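Long-range contacts in U4/U6 snRNA-associated-splicing factor PRP24 (Saccharomyces cerevisiae, PDB 4N0T), which binds U6 snRNA and acts as a recycling factor of the spliceosome, annealing U6 with U4 snRNA: residues T86-N91 with R126-I131; D138-V143 with T158-P163. One frame throughout, in Å; residues are numbered along the deposited sequence.

Both contacts belong to the second RNA recognition motif, and their centres lie about 10 Å apart. Contact 1 pairs strands 86-90 and 128-133 in the middle of the sheet and is almost wholly buried once RNA is counted; contact 2 sets helix 136-146 against strand 154-160 and is only partly buried. Strand 86-90 is the shared neighbour, since Trp88 N lies 2.8 Å from Lys159 O, a probable hydrogen bond. Backbone hydrogen bonds and aromatic rings make up contact 1, whereas contact 2 rests on methyl groups and the guanidinium of Arg140 laid over Val160. A20 of chain B touches segments of both contacts, lying over Trp88 and meeting the backbone of Asn162.

Contact 1: T86-N91 with R126-I131; sequences TLWMTN and RRFAYI. With nucleotides of chain B.
Tyr130 presents one ring face to Trp88, whose CD1 lies 3.4 Å from Tyr130 CZ and toward the rim, while its opposite face carries the base of G21 of chain B over its centre; Thr86 CG2 sits at the ring edge. Trp88 on strand 86-90 and Phe128 and Tyr130 on strand 128-133 form an aromatic cluster at the RNP2 and RNP1 positions, a central part of the RNA-binding face of an RNA recognition motif. Trp88 has the base of A20 of chain B on one face, with C5 of the nucleotide 3.5 Å above the plane. Phe128 takes the sugar of A20 of chain B over a face and that of G21 of chain B at its edge.

The planes of Tyr130 and the five-membered ring of Trp88 meet at 58°, an oblique pair. Trp88 CG is anti to the backbone N (chi1 177°); the indole beyond it touches Tyr130 through CD1 and Phe128 through NE1.

Behind the rings the strands run antiparallel, and Leu87 with Ile131 and Met89 with Ala129 form hydrogen-bonded pairs. The bond from Leu87 N to Ile131 O is short, at 2.7 Å, and nearly straight, at 170°. On the sheet face away from these bases, Met89 CE meets Ile131 CD1 at 3.6 Å, and Ile131 packs on helix 98-107.

At the far end Arg127 O accepts two hydroxyls, Thr90 OG1 at 2.7 Å and O2' of A18 of chain B at 2.8 Å. Tyr130 OH donates to N3 of A20 of chain B over 2.8 Å.

Contact 2: D138-V143 with T158-P163; sequences DARYCV and TKVSNP. With nucleotides of chain B.
Thr158 meets the helix through its methyl group: CG2, anti to the backbone N, stands 3.9 Å from Cys142 O and also lies close to Val143 CA. Thr158 O faces Val143 CG1 at 3.7 Å. Here helix 138-143 packs against strand 158-160, part of the helix-on-sheet layer of an RNA recognition motif; the axes approach to 7.7 Å and run at 149°.

Lys159 points away from the helix, and its CD comes within 3.6 Å of N6 of A20 of chain B on the RNA side of the sheet. Val160 turns back toward the helix. Its CG2 meets Val143 CG2 at 3.9 Å, and the two side chains cross at about a right angle. The same methyl lies under one face of the Arg140 guanidinium, with NH1 at 3.2 Å from Val160 CG2; the arginine chain turns at CD (chi2 -63°). Arg140 is exposed and touches a crystal neighbour, so its pose may partly reflect crystal packing.

Ser161 leaves the strand, its OG 3.4 Å from C2 of A20 of chain B. Asn162 N then donates to N1 of that adenine over 3.0 Å, at 146°, consistent with a preference for a base that accepts there. Pro163 CG stands out of the base plane, beyond its rim at N3 and C2, on the side opposite Trp88.

Between helix and strand, methyls meet methyls and a guanidinium covers Val160, a fit of shape and not of directional bonds.

Contact 1: T86-N91 with R126-I131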
loop_
_atom_site.group_PDB
_atom_site.type_symbol
_atom_site.label_atom_id
_atom_site.label_comp_id
_atom_site.label_asym_id
_atom_site.label_seq_id
_atom_site.Cartn_x
_atom_site.Cartn_y
_atom_site.Cartn_z
ATOM N N THR A 86 -0.698 16.867 -10.395
ATOM C CA THR A 86 -0.707 15.578 -9.721
ATOM C C THR A 86 -0.575 15.746 -8.204
ATOM O O THR A 86 0.295 16.474 -7.717
ATOM C CB THR A 86 0.432 14.675 -10.252
ATOM O OG1 THR A 86 0.277 14.503 -11.668
ATOM C CG2 THR A 86 0.404 13.311 -9.567
ATOM N N LEU A 87 -1.456 15.067 -7.471
ATOM C CA LEU A 87 -1.395 15.041 -6.017
ATOM C C LEU A 87 -0.842 13.704 -5.549
ATOM O O LEU A 87 -1.020 12.674 -6.213
ATOM C CB LEU A 87 -2.800 15.153 -5.456
ATOM C CG LEU A 87 -3.563 16.369 -5.954
ATOM C CD1 LEU A 87 -5.039 16.174 -5.698
ATOM C CD2 LEU A 87 -3.037 17.583 -5.241
ATOM N N TRP A 88 -0.184 13.723 -4.400
ATOM C CA TRP A 88 0.114 12.488 -3.698
ATOM C C TRP A 88 -0.610 12.553 -2.363
ATOM O O TRP A 88 -0.535 13.567 -1.648
ATOM C CB TRP A 88 1.621 12.323 -3.514
ATOM C CG TRP A 88 2.044 11.108 -2.726
ATOM C CD1 TRP A 88 2.236 9.842 -3.203
ATOM C CD2 TRP A 88 2.407 11.075 -1.339
ATOM N NE1 TRP A 88 2.683 9.012 -2.184
ATOM C CE2 TRP A 88 2.780 9.746 -1.031
ATOM C CE3 TRP A 88 2.436 12.038 -0.322
ATOM C CZ2 TRP A 88 3.187 9.359 0.253
ATOM C CZ3 TRP A 88 2.847 11.654 0.951
ATOM C CH2 TRP A 88 3.214 10.322 1.227
ATOM N N MET A 89 -1.324 11.483 -2.046
ATOM C CA MET A 89 -2.149 11.421 -0.851
ATOM C C MET A 89 -1.788 10.202 -0.008
ATOM O O MET A 89 -1.555 9.115 -0.545
ATOM C CB MET A 89 -3.622 11.385 -1.270
ATOM C CG MET A 89 -4.622 11.437 -0.147
ATOM S SD MET A 89 -6.300 11.389 -0.854
ATOM C CE MET A 89 -6.445 13.056 -1.477
ATOM N N THR A 90 -1.707 10.376 1.306
ATOM C CA THR A 90 -1.544 9.219 2.163
ATOM C C THR A 90 -2.324 9.350 3.468
ATOM O O THR A 90 -2.890 10.415 3.777
ATOM C CB THR A 90 -0.047 8.898 2.444
ATOM O OG1 THR A 90 0.039 7.565 2.956
ATOM C CG2 THR A 90 0.558 9.869 3.477
ATOM N N ASN A 91 -2.369 8.244 4.205
ATOM C CA ASN A 91 -3.064 8.172 5.489
ATOM C C ASN A 91 -4.571 8.435 5.387
ATOM O O ASN A 91 -5.182 8.980 6.321
ATOM C CB ASN A 91 -2.442 9.099 6.531
ATOM C CG ASN A 91 -2.721 8.626 7.955
ATOM O OD1 ASN A 91 -2.725 7.423 8.232
ATOM N ND2 ASN A 91 -2.988 9.574 8.859
ATOM N N ARG A 126 0.966 -1.123 2.611
ATOM C CA ARG A 126 1.112 0.064 1.762
ATOM C C ARG A 126 -0.212 0.764 1.536
ATOM O O ARG A 126 -1.253 0.125 1.292
ATOM C CB ARG A 126 1.748 -0.266 0.422
ATOM C CG ARG A 126 3.207 -0.652 0.582
ATOM C CD ARG A 126 3.741 -0.987 -0.750
ATOM N NE ARG A 126 4.395 0.118 -1.443
ATOM C CZ ARG A 126 4.576 0.106 -2.756
ATOM N NH1 ARG A 126 4.058 -0.906 -3.465
ATOM N NH2 ARG A 126 5.238 1.090 -3.363
ATOM N N ARG A 127 -0.161 2.089 1.615
ATOM C CA ARG A 127 -1.380 2.881 1.586
ATOM C C ARG A 127 -1.099 4.341 1.216
ATOM O O ARG A 127 -0.762 5.166 2.063
ATOM C CB ARG A 127 -2.080 2.790 2.944
ATOM C CG ARG A 127 -3.538 3.185 2.877
ATOM C CD ARG A 127 -4.254 2.737 4.124
ATOM N NE ARG A 127 -4.309 3.822 5.082
ATOM C CZ ARG A 127 -3.828 3.785 6.321
ATOM N NH1 ARG A 127 -3.240 2.702 6.827
ATOM N NH2 ARG A 127 -3.955 4.864 7.060
ATOM N N PHE A 128 -1.224 4.646 -0.070
ATOM C CA PHE A 128 -1.083 6.012 -0.561
ATOM C C PHE A 128 -1.654 5.994 -1.967
ATOM O O PHE A 128 -1.995 4.931 -2.481
ATOM C CB PHE A 128 0.389 6.482 -0.580
ATOM C CG PHE A 128 1.311 5.574 -1.359
ATOM C CD1 PHE A 128 1.453 5.715 -2.745
ATOM C CD2 PHE A 128 2.039 4.571 -0.701
ATOM C CE1 PHE A 128 2.300 4.866 -3.470
ATOM C CE2 PHE A 128 2.904 3.730 -1.411
ATOM C CZ PHE A 128 3.024 3.870 -2.797
ATOM N N ALA A 129 -1.740 7.160 -2.593
ATOM C CA ALA A 129 -2.318 7.251 -3.936
ATOM C C ALA A 129 -1.783 8.440 -4.686
ATOM O O ALA A 129 -1.462 9.469 -4.088
ATOM C CB ALA A 129 -3.867 7.327 -3.873
ATOM N N TYR A 130 -1.701 8.294 -6.008
ATOM C CA TYR A 130 -1.448 9.421 -6.888
ATOM C C TYR A 130 -2.744 9.790 -7.587
ATOM O O TYR A 130 -3.515 8.910 -8.011
ATOM C CB TYR A 130 -0.377 9.074 -7.933
ATOM C CG TYR A 130 1.000 8.996 -7.345
ATOM C CD1 TYR A 130 1.807 10.121 -7.253
ATOM C CD2 TYR A 130 1.487 7.793 -6.860
ATOM C CE1 TYR A 130 3.073 10.047 -6.708
ATOM C CE2 TYR A 130 2.741 7.706 -6.307
ATOM C CZ TYR A 130 3.528 8.826 -6.235
ATOM O OH TYR A 130 4.774 8.713 -5.669
ATOM N N ILE A 131 -2.999 11.092 -7.697
ATOM C CA ILE A 131 -4.226 11.554 -8.328
ATOM C C ILE A 131 -3.883 12.649 -9.315
ATOM O O ILE A 131 -3.220 13.628 -8.946
ATOM C CB ILE A 131 -5.189 12.166 -7.288
ATOM C CG1 ILE A 131 -5.492 11.165 -6.175
ATOM C CG2 ILE A 131 -6.497 12.588 -7.973
ATOM C CD1 ILE A 131 -5.722 11.836 -4.828
ATOM P P A B 20 6.907 6.324 1.735
ATOM O OP1 A B 20 6.688 4.931 2.208
ATOM O OP2 A B 20 8.159 7.021 2.135
ATOM O "O5'" A B 20 6.825 6.367 0.150
ATOM C "C5'" A B 20 5.802 5.673 -0.573
ATOM C "C4'" A B 20 5.798 6.078 -2.020
ATOM O "O4'" A B 20 5.224 7.412 -2.115
ATOM C "C3'" A B 20 7.173 6.149 -2.689
ATOM O "O3'" A B 20 7.055 5.797 -4.064
ATOM C "C2'" A B 20 7.513 7.633 -2.591
ATOM O "O2'" A B 20 8.424 8.089 -3.571
ATOM C "C1'" A B 20 6.135 8.279 -2.759
ATOM N N9 A B 20 6.039 9.602 -2.145
ATOM C C8 A B 20 6.250 9.932 -0.830
ATOM N N7 A B 20 6.138 11.221 -0.598
ATOM C C5 A B 20 5.816 11.764 -1.836
ATOM C C6 A B 20 5.568 13.084 -2.263
ATOM N N6 A B 20 5.601 14.130 -1.436
ATOM N N1 A B 20 5.286 13.271 -3.573
ATOM C C2 A B 20 5.278 12.220 -4.400
ATOM N N3 A B 20 5.509 10.935 -4.108
ATOM C C4 A B 20 5.761 10.779 -2.803
ATOM P P G B 21 7.473 4.341 -4.607
ATOM O OP1 G B 21 8.117 3.522 -3.537
ATOM O OP2 G B 21 8.297 4.584 -5.836
ATOM O "O5'" G B 21 6.091 3.668 -5.003
ATOM C "C5'" G B 21 5.172 4.361 -5.839
ATOM C "C4'" G B 21 4.070 3.450 -6.320
ATOM O "O4'" G B 21 3.059 4.260 -6.968
ATOM C "C3'" G B 21 4.482 2.425 -7.363
ATOM O "O3'" G B 21 3.478 1.418 -7.341
ATOM C "C2'" G B 21 4.313 3.222 -8.650
ATOM O "O2'" G B 21 4.252 2.429 -9.811
ATOM C "C1'" G B 21 2.987 3.908 -8.343
ATOM N N9 G B 21 2.708 5.132 -9.078
ATOM C C8 G B 21 1.532 5.341 -9.746
ATOM N N7 G B 21 1.482 6.519 -10.282
ATOM C C5 G B 21 2.664 7.125 -9.940
ATOM C C6 G B 21 3.125 8.428 -10.237
ATOM O O6 G B 21 2.555 9.309 -10.917
ATOM N N1 G B 21 4.382 8.651 -9.701
ATOM C C2 G B 21 5.081 7.748 -8.927
ATOM N N2 G B 21 6.278 8.148 -8.474
ATOM N N3 G B 21 4.660 6.527 -8.646
ATOM C C4 G B 21 3.446 6.285 -9.167
ATOM P P A B 18 2.803 1.475 8.906
ATOM O OP1 A B 18 3.166 0.235 8.158
ATOM O OP2 A B 18 3.850 2.284 9.559
ATOM O "O5'" A B 18 2.037 2.500 7.944
ATOM C "C5'" A B 18 0.978 2.078 7.099
ATOM C "C4'" A B 18 0.255 3.260 6.488
ATOM O "O4'" A B 18 -0.233 4.146 7.533
ATOM C "C3'" A B 18 1.088 4.169 5.595
ATOM O "O3'" A B 18 1.228 3.656 4.285
ATOM C "C2'" A B 18 0.323 5.486 5.663
ATOM O "O2'" A B 18 -0.860 5.423 4.884
ATOM C "C1'" A B 18 -0.096 5.491 7.128
ATOM N N9 A B 18 0.902 6.135 8.001
ATOM C C8 A B 18 1.666 5.548 8.986
ATOM N N7 A B 18 2.443 6.396 9.608
ATOM C C5 A B 18 2.165 7.617 9.016
ATOM C C6 A B 18 2.668 8.902 9.243
ATOM N N6 A B 18 3.581 9.182 10.185
ATOM N N1 A B 18 2.200 9.909 8.479
ATOM C C2 A B 18 1.277 9.637 7.547
ATOM N N3 A B 18 0.730 8.460 7.251
ATOM C C4 A B 18 1.224 7.473 8.021
#

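Contact 2: D138-V143 with T158-P163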
loop_
_atom_site.group_PDB
_atom_site.type_symbol
_atom_site.label_atom_id
_atom_site.label_comp_id
_atom_site.label_asym_id
_atom_site.label_seq_id
_atom_site.Cartn_x
_atom_site.Cartn_y
_atom_site.Cartn_z
ATOM N N ASP A 138 -6.690 23.476 -9.471
ATOM C CA ASP A 138 -7.430 22.431 -8.773
ATOM C C ASP A 138 -6.473 21.665 -7.838
ATOM O O ASP A 138 -6.839 21.325 -6.715
ATOM C CB ASP A 138 -8.094 21.471 -9.764
ATOM C CG ASP A 138 -9.467 21.955 -10.222
ATOM O OD1 ASP A 138 -9.767 23.153 -10.036
ATOM O OD2 ASP A 138 -10.243 21.139 -10.769
ATOM N N ALA A 139 -5.255 21.410 -8.307
ATOM C CA ALA A 139 -4.290 20.693 -7.469
ATOM C C ALA A 139 -4.022 21.485 -6.186
ATOM O O ALA A 139 -4.083 20.931 -5.086
ATOM C CB ALA A 139 -2.984 20.428 -8.224
ATOM N N ARG A 140 -3.739 22.780 -6.314
ATOM C CA ARG A 140 -3.504 23.597 -5.114
ATOM C C ARG A 140 -4.740 23.657 -4.216
ATOM O O ARG A 140 -4.622 23.723 -2.988
ATOM C CB ARG A 140 -3.050 25.015 -5.480
ATOM C CG ARG A 140 -1.667 25.088 -6.128
ATOM C CD ARG A 140 -0.553 24.611 -5.192
ATOM N NE ARG A 140 0.765 24.711 -5.823
ATOM C CZ ARG A 140 1.897 24.269 -5.277
ATOM N NH1 ARG A 140 1.882 23.689 -4.083
ATOM N NH2 ARG A 140 3.048 24.401 -5.926
ATOM N N TYR A 141 -5.922 23.627 -4.823
ATOM C CA TYR A 141 -7.166 23.668 -4.066
ATOM C C TYR A 141 -7.375 22.367 -3.283
ATOM O O TYR A 141 -7.834 22.388 -2.139
ATOM C CB TYR A 141 -8.354 23.976 -4.996
ATOM C CG TYR A 141 -9.659 24.235 -4.274
ATOM C CD1 TYR A 141 -9.801 25.335 -3.432
ATOM C CD2 TYR A 141 -10.755 23.397 -4.446
ATOM C CE1 TYR A 141 -10.997 25.579 -2.765
ATOM C CE2 TYR A 141 -11.957 23.636 -3.783
ATOM C CZ TYR A 141 -12.066 24.733 -2.947
ATOM O OH TYR A 141 -13.245 24.986 -2.281
ATOM N N CYS A 142 -7.026 21.236 -3.886
ATOM C CA CYS A 142 -7.091 19.962 -3.162
ATOM C C CYS A 142 -6.188 19.962 -1.933
ATOM O O CYS A 142 -6.561 19.435 -0.886
ATOM C CB CYS A 142 -6.701 18.795 -4.067
ATOM S SG CYS A 142 -7.914 18.418 -5.346
ATOM N N VAL A 143 -4.999 20.539 -2.055
ATOM C CA VAL A 143 -4.097 20.606 -0.906
ATOM C C VAL A 143 -4.740 21.473 0.174
ATOM O O VAL A 143 -4.790 21.090 1.340
ATOM C CB VAL A 143 -2.722 21.176 -1.271
ATOM C CG1 VAL A 143 -1.866 21.359 -0.006
ATOM C CG2 VAL A 143 -1.997 20.253 -2.256
ATOM N N THR A 158 -2.283 15.391 2.020
ATOM C CA THR A 158 -2.451 15.674 0.580
ATOM C C THR A 158 -1.378 16.673 0.154
ATOM O O THR A 158 -1.266 17.759 0.732
ATOM C CB THR A 158 -3.863 16.237 0.259
ATOM O OG1 THR A 158 -4.852 15.300 0.685
ATOM C CG2 THR A 158 -4.030 16.465 -1.252
ATOM N N LYS A 159 -0.571 16.300 -0.842
ATOM C CA LYS A 159 0.569 17.099 -1.271
ATOM C C LYS A 159 0.591 17.231 -2.788
ATOM O O LYS A 159 0.121 16.344 -3.500
ATOM C CB LYS A 159 1.886 16.436 -0.824
ATOM C CG LYS A 159 2.108 16.359 0.688
ATOM C CD LYS A 159 3.395 15.567 1.014
ATOM C CE LYS A 159 3.719 15.565 2.502
ATOM N NZ LYS A 159 4.312 16.861 2.927
ATOM N N VAL A 160 1.135 18.338 -3.277
ATOM C CA VAL A 160 1.514 18.421 -4.673
ATOM C C VAL A 160 2.631 17.390 -4.866
ATOM O O VAL A 160 3.628 17.406 -4.140
ATOM C CB VAL A 160 1.988 19.834 -5.038
ATOM C CG1 VAL A 160 2.528 19.862 -6.451
ATOM C CG2 VAL A 160 0.817 20.820 -4.911
ATOM N N SER A 161 2.443 16.470 -5.809
ATOM C CA SER A 161 3.371 15.345 -5.985
ATOM C C SER A 161 4.784 15.746 -6.422
ATOM O O SER A 161 4.975 16.430 -7.437
ATOM C CB SER A 161 2.781 14.328 -6.975
ATOM O OG SER A 161 3.711 13.281 -7.215
ATOM N N ASN A 162 5.771 15.329 -5.631
ATOM C CA ASN A 162 7.177 15.376 -6.024
ATOM C C ASN A 162 7.924 14.394 -5.136
ATOM O O ASN A 162 8.210 14.698 -3.985
ATOM C CB ASN A 162 7.795 16.767 -5.873
ATOM C CG ASN A 162 9.264 16.804 -6.320
ATOM O OD1 ASN A 162 9.855 15.768 -6.682
ATOM N ND2 ASN A 162 9.855 18.001 -6.314
ATOM N N PRO A 163 8.213 13.206 -5.671
ATOM C CA PRO A 163 8.858 12.169 -4.858
ATOM C C PRO A 163 10.191 12.590 -4.238
ATOM O O PRO A 163 10.568 12.029 -3.206
ATOM C CB PRO A 163 9.061 11.025 -5.857
ATOM C CG PRO A 163 7.946 11.198 -6.836
ATOM C CD PRO A 163 7.808 12.703 -6.996
ATOM P P A B 20 6.907 6.324 1.735
ATOM O OP1 A B 20 6.688 4.931 2.208
ATOM O OP2 A B 20 8.159 7.021 2.135
ATOM O "O5'" A B 20 6.825 6.367 0.150
ATOM C "C5'" A B 20 5.802 5.673 -0.573
ATOM C "C4'" A B 20 5.798 6.078 -2.020
ATOM O "O4'" A B 20 5.224 7.412 -2.115
ATOM C "C3'" A B 20 7.173 6.149 -2.689
ATOM O "O3'" A B 20 7.055 5.797 -4.064
ATOM C "C2'" A B 20 7.513 7.633 -2.591
ATOM O "O2'" A B 20 8.424 8.089 -3.571
ATOM C "C1'" A B 20 6.135 8.279 -2.759
ATOM N N9 A B 20 6.039 9.602 -2.145
ATOM C C8 A B 20 6.250 9.932 -0.830
ATOM N N7 A B 20 6.138 11.221 -0.598
ATOM C C5 A B 20 5.816 11.764 -1.836
ATOM C C6 A B 20 5.568 13.084 -2.263
ATOM N N6 A B 20 5.601 14.130 -1.436
ATOM N N1 A B 20 5.286 13.271 -3.573
ATOM C C2 A B 20 5.278 12.220 -4.400
ATOM N N3 A B 20 5.509 10.935 -4.108
ATOM C C4 A B 20 5.761 10.779 -2.803
#